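Local structure of insulinase family protease (Yersinia pestis, 3GO9) at residues 49-55 / 115-121; 108-112 / 181-186. The protein is a predicted protease of the insulinase (M16) family, whose active members are zinc-dependent peptidases that cleave peptide chains. Residues are numbered along the deposited sequence.

Contact 1 of 2, residues 49-55 / 115-121; sequences RIELRLI and LYSLSLP
Build 49-55 and 115-121 as extended, antiparallel neighbours (167°, axes 4.6 Å apart) in the mixed sheet of the M16 peptidase region, strand 212-218 flanking 50-56 on its other side. Hydrogen-bonded pairs (50/120, 52/118, 54/116) alternate with non-hydrogen-bonded ones (51/119, 53/117, 55/115), the hallmark of antiparallel pairing. Arg49, just ahead of the strand and in an m, t, p rotamer, swings its guanidinium across: NE donates to Ser119 OG and NH2 to Ser119 O, both 2.9 Å. Ile50 N to Leu120 O and Ile50 O to Leu120 N are each 2.8 Å. Glu51 bends back (m, m) so that OE2 accepts from Ser119 OG at 2.6 Å. Leu52 pairs with Leu118 (N to O 2.9 Å, O to N 3.1 Å). Arg53, also m, m, forms a salt bridge to Glu51 (NH2 to OE1 2.9 Å). Leu54 binds Tyr116 (N to O 2.9 Å, O to N 2.8 Å); Tyr116 OH goes on to Tyr207. Ile55 CG1 meets Leu115 CD1 at 3.5 Å. Helix 125-140 packs on the mainly apolar Leu118 and Leu120 face, helix 388-401 on the mixed one, apolar at Ile55 and Leu115. There Ser119, Glu51 and Arg53 are buried, and Arg49 reaches in from the partly exposed end. Glu51, about 4 Å from a zinc ion and touching its ligand Asp99, thus has its charge compensated by Arg53.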
# COMPACT_ATOMS: atom_id res chain seq x y z
N ARG A 49 7.47 -15.16 13.60
CA ARG A 49 8.62 -14.98 12.71
C ARG A 49 9.12 -13.52 12.76
O ARG A 49 8.35 -12.57 13.06
CB ARG A 49 8.22 -15.37 11.28
CG ARG A 49 7.93 -16.90 11.11
CD ARG A 49 7.77 -17.25 9.69
NE ARG A 49 9.00 -17.35 8.89
CZ ARG A 49 9.81 -18.41 8.82
NH1 ARG A 49 9.52 -19.51 9.52
NH2 ARG A 49 10.86 -18.43 8.05
N ILE A 50 10.41 -13.38 12.50
CA ILE A 50 11.08 -12.06 12.55
C ILE A 50 11.02 -11.56 11.16
O ILE A 50 11.57 -12.21 10.24
CB ILE A 50 12.50 -12.17 13.02
CG1 ILE A 50 12.61 -12.89 14.36
CG2 ILE A 50 13.24 -10.81 13.05
CD1 ILE A 50 11.67 -12.40 15.39
N GLU A 51 10.44 -10.36 10.96
CA GLU A 51 10.29 -9.78 9.63
C GLU A 51 11.28 -8.65 9.40
O GLU A 51 11.38 -7.76 10.22
CB GLU A 51 8.87 -9.26 9.42
CG GLU A 51 7.77 -10.32 9.57
CD GLU A 51 7.83 -11.36 8.46
OE1 GLU A 51 8.16 -10.98 7.31
OE2 GLU A 51 7.50 -12.56 8.71
N LEU A 52 12.01 -8.71 8.28
CA LEU A 52 12.95 -7.69 7.90
C LEU A 52 12.56 -7.13 6.53
O LEU A 52 12.23 -7.87 5.58
CB LEU A 52 14.38 -8.26 7.84
CG LEU A 52 14.98 -8.80 9.13
CD1 LEU A 52 14.66 -10.24 9.28
CD2 LEU A 52 16.49 -8.67 9.04
N ARG A 53 12.65 -5.81 6.38
CA ARG A 53 12.36 -5.18 5.11
C ARG A 53 13.46 -4.14 4.86
O ARG A 53 13.75 -3.34 5.76
CB ARG A 53 10.98 -4.51 5.10
CG ARG A 53 9.88 -5.46 5.40
CD ARG A 53 9.51 -6.37 4.25
NE ARG A 53 8.31 -7.09 4.67
CZ ARG A 53 8.32 -8.18 5.43
NH1 ARG A 53 9.43 -8.79 5.76
NH2 ARG A 53 7.19 -8.68 5.91
N LEU A 54 14.05 -4.15 3.67
CA LEU A 54 14.97 -3.10 3.30
C LEU A 54 14.34 -2.40 2.15
O LEU A 54 14.15 -3.01 1.08
CB LEU A 54 16.36 -3.64 2.92
CG LEU A 54 17.38 -2.58 2.45
CD1 LEU A 54 17.84 -1.69 3.65
CD2 LEU A 54 18.59 -3.28 1.83
N ILE A 55 13.99 -1.13 2.36
CA ILE A 55 13.53 -0.28 1.25
C ILE A 55 14.68 0.55 0.75
O ILE A 55 15.41 1.22 1.52
CB ILE A 55 12.34 0.67 1.63
CG1 ILE A 55 11.11 -0.11 1.99
CG2 ILE A 55 12.00 1.61 0.40
CD1 ILE A 55 9.96 0.79 2.57
N LEU A 115 11.97 -3.08 -2.68
CA LEU A 115 11.71 -3.58 -1.33
C LEU A 115 12.22 -5.01 -1.27
O LEU A 115 11.70 -5.89 -2.00
CB LEU A 115 10.21 -3.58 -1.05
CG LEU A 115 9.75 -4.27 0.26
CD1 LEU A 115 10.27 -3.46 1.41
CD2 LEU A 115 8.22 -4.39 0.36
N TYR A 116 13.22 -5.25 -0.39
CA TYR A 116 13.73 -6.59 -0.09
C TYR A 116 13.05 -7.11 1.17
O TYR A 116 12.92 -6.39 2.14
CB TYR A 116 15.25 -6.56 0.15
CG TYR A 116 16.04 -6.19 -1.10
CD1 TYR A 116 16.38 -7.13 -2.00
CD2 TYR A 116 16.37 -4.86 -1.39
CE1 TYR A 116 17.15 -6.81 -3.10
CE2 TYR A 116 17.06 -4.53 -2.57
CZ TYR A 116 17.46 -5.52 -3.39
OH TYR A 116 18.12 -5.30 -4.60
N SER A 117 12.67 -8.40 1.17
CA SER A 117 11.90 -8.94 2.28
C SER A 117 12.44 -10.30 2.70
O SER A 117 12.54 -11.21 1.86
CB SER A 117 10.41 -9.10 1.93
OG SER A 117 9.77 -7.88 1.52
N LEU A 118 12.68 -10.44 3.99
CA LEU A 118 13.01 -11.72 4.62
C LEU A 118 12.11 -11.95 5.85
O LEU A 118 11.75 -11.01 6.58
CB LEU A 118 14.48 -11.78 5.03
CG LEU A 118 15.44 -12.11 3.89
CD1 LEU A 118 16.85 -11.61 4.09
CD2 LEU A 118 15.49 -13.64 3.76
N SER A 119 11.75 -13.20 6.11
CA SER A 119 10.91 -13.60 7.22
C SER A 119 11.61 -14.81 7.82
O SER A 119 11.71 -15.84 7.13
CB SER A 119 9.52 -14.05 6.71
OG SER A 119 8.75 -14.66 7.75
N LEU A 120 12.14 -14.67 9.03
CA LEU A 120 12.98 -15.67 9.64
C LEU A 120 12.23 -16.37 10.74
O LEU A 120 11.40 -15.80 11.45
CB LEU A 120 14.23 -15.03 10.27
CG LEU A 120 15.02 -14.12 9.38
CD1 LEU A 120 16.21 -13.55 10.14
CD2 LEU A 120 15.46 -14.88 8.13
N PRO A 121 12.58 -17.63 10.99
CA PRO A 121 11.96 -18.21 12.15
C PRO A 121 12.40 -17.55 13.43
O PRO A 121 13.48 -17.00 13.53
CB PRO A 121 12.46 -19.67 12.14
CG PRO A 121 13.34 -19.78 10.97
CD PRO A 121 13.68 -18.43 10.47

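Contact 2 of 2, residues 108-112 / 181-186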
# COMPACT_ATOMS: atom_id res chain seq x y z
N ILE A 108 10.56 -6.80 -4.49
CA ILE A 108 9.53 -6.15 -5.26
C ILE A 108 10.11 -4.86 -5.74
O ILE A 108 10.66 -4.08 -4.93
CB ILE A 108 8.29 -5.81 -4.36
CG1 ILE A 108 7.64 -7.08 -3.83
CG2 ILE A 108 7.27 -4.90 -5.13
CD1 ILE A 108 6.67 -6.85 -2.70
N THR A 109 10.05 -4.60 -7.04
CA THR A 109 10.53 -3.32 -7.54
C THR A 109 9.42 -2.51 -8.17
O THR A 109 8.41 -3.06 -8.64
CB THR A 109 11.67 -3.48 -8.54
OG1 THR A 109 11.19 -3.91 -9.79
CG2 THR A 109 12.74 -4.45 -8.02
N SER A 110 9.55 -1.20 -8.15
CA SER A 110 8.47 -0.35 -8.55
C SER A 110 9.04 0.90 -9.20
O SER A 110 10.20 0.91 -9.63
CB SER A 110 7.58 -0.09 -7.31
OG SER A 110 6.40 0.64 -7.64
N TYR A 111 8.22 1.93 -9.34
CA TYR A 111 8.63 3.17 -9.97
C TYR A 111 9.65 3.92 -9.15
O TYR A 111 10.57 4.49 -9.66
CB TYR A 111 7.34 4.02 -10.17
CG TYR A 111 6.41 3.41 -11.14
CD1 TYR A 111 6.64 3.53 -12.52
CD2 TYR A 111 5.32 2.64 -10.73
CE1 TYR A 111 5.77 2.89 -13.43
CE2 TYR A 111 4.47 2.05 -11.64
CZ TYR A 111 4.69 2.18 -13.00
OH TYR A 111 3.84 1.55 -13.91
N ASP A 112 9.45 3.96 -7.82
CA ASP A 112 10.26 4.78 -6.94
C ASP A 112 10.86 4.07 -5.75
O ASP A 112 11.48 4.71 -4.91
CB ASP A 112 9.54 6.07 -6.49
CG ASP A 112 8.36 5.85 -5.62
OD1 ASP A 112 8.07 4.70 -5.27
OD2 ASP A 112 7.68 6.89 -5.31
N LEU A 181 5.00 8.27 -15.10
CA LEU A 181 5.35 6.86 -14.95
C LEU A 181 5.34 6.14 -16.29
O LEU A 181 5.78 4.99 -16.41
CB LEU A 181 4.39 6.19 -14.01
CG LEU A 181 4.23 6.83 -12.62
CD1 LEU A 181 3.39 5.89 -11.75
CD2 LEU A 181 5.56 7.15 -12.07
N ILE A 182 4.82 6.82 -17.31
CA ILE A 182 4.87 6.29 -18.68
C ILE A 182 6.25 6.02 -19.18
O ILE A 182 7.16 6.86 -19.16
CB ILE A 182 4.17 7.27 -19.66
CG1 ILE A 182 2.77 7.51 -19.22
CG2 ILE A 182 4.14 6.67 -21.04
CD1 ILE A 182 2.04 6.25 -19.02
N GLY A 183 6.43 4.84 -19.76
CA GLY A 183 7.71 4.42 -20.25
C GLY A 183 8.72 4.01 -19.19
O GLY A 183 9.87 3.67 -19.50
N HIS A 184 8.25 3.92 -17.95
CA HIS A 184 9.01 3.40 -16.83
C HIS A 184 8.39 2.18 -16.18
O HIS A 184 8.45 2.03 -14.94
CB HIS A 184 9.20 4.48 -15.79
CG HIS A 184 10.04 5.62 -16.27
ND1 HIS A 184 11.41 5.50 -16.40
CD2 HIS A 184 9.74 6.87 -16.67
CE1 HIS A 184 11.91 6.63 -16.87
NE2 HIS A 184 10.92 7.48 -17.02
N ASP A 185 7.78 1.28 -16.96
CA ASP A 185 7.31 -0.01 -16.42
C ASP A 185 8.40 -0.69 -15.58
O ASP A 185 9.52 -0.94 -16.07
CB ASP A 185 6.97 -1.00 -17.51
CG ASP A 185 5.78 -0.66 -18.27
OD1 ASP A 185 5.19 0.45 -18.13
OD2 ASP A 185 5.41 -1.60 -19.04
N PRO A 186 8.09 -1.01 -14.32
CA PRO A 186 9.12 -1.47 -13.37
C PRO A 186 9.60 -2.91 -13.56
O PRO A 186 10.60 -3.29 -12.95
CB PRO A 186 8.46 -1.27 -12.00
CG PRO A 186 7.02 -1.08 -12.26
CD PRO A 186 6.83 -0.63 -13.68
O HOH W 1 11.88 -1.28 -11.05
O HOH W 2 4.52 2.33 -16.36
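Apolar packing centres on the Tyr111 ring, which is held between two side chains of the 181-186 loop. Leu181 CD1 sits over one face, 3.8 Å from the ring centroid and only 6° off the normal; Pro186 CD lies over the opposite face, 4.0 Å from the centroid. Both are CH-pi contacts, so the aromatic ring is clasped by leucine and proline. Nearby, Pro186 CB rests 3.6 Å from Ser110 CA.

The loop gets its shape from a type II turn, Leu181 to His184, closed by His184 N to Leu181 O at 3.1 Å, with Gly183 at positive phi as is usual at the third position. The loop of which this turn is part, between helices 170-175 and 196-206, packs on Ser110 and Tyr111 following strand 107-109, while Ile182 and Gly183 stay clear of them. That strand lies next to the outermost strand 160-162, to which Thr109 bonds.

Two waters bridge the segments. One accepts from Tyr111 OH at 2.7 Å and donates to Leu181 O at 2.9 Å and Asp185 OD1 at 2.7 Å; Trp172 also bonds the tyrosine hydroxyl, and Arg173 forms a salt bridge with Asp185. Another lies 3.0 Å from Thr109 OG1, 3.1 Å from Ser110 O and 3.0 Å from Pro186 O. Thr109 OG1 is hydrogen-bonded as well to His72, a ligand of the zinc ion shared with Asp158 and Ile160.

Both contacts are buried and reach the same sheet, contact 2 through strand 107-109 alone, its other side being a loop. Strands 107-109 and 114-120 are consecutive neighbours; Leu115 N lies 2.8 Å from Ile108 O, a probable hydrogen bond that joins them directly, though the contact centres are 22 Å apart. Contact 1 is strand against strand in the sheet interior, with helices over both faces; backbone hydrogen bonds join it, with Arg49 and Glu51 bonded to Ser119. Contact 2 lies where strand gives way to loop and rests on ring packing and bridging waters. Glu51 puts contact 1 beside one zinc ion, whereas contact 2 reaches another through a threonine-histidine bond.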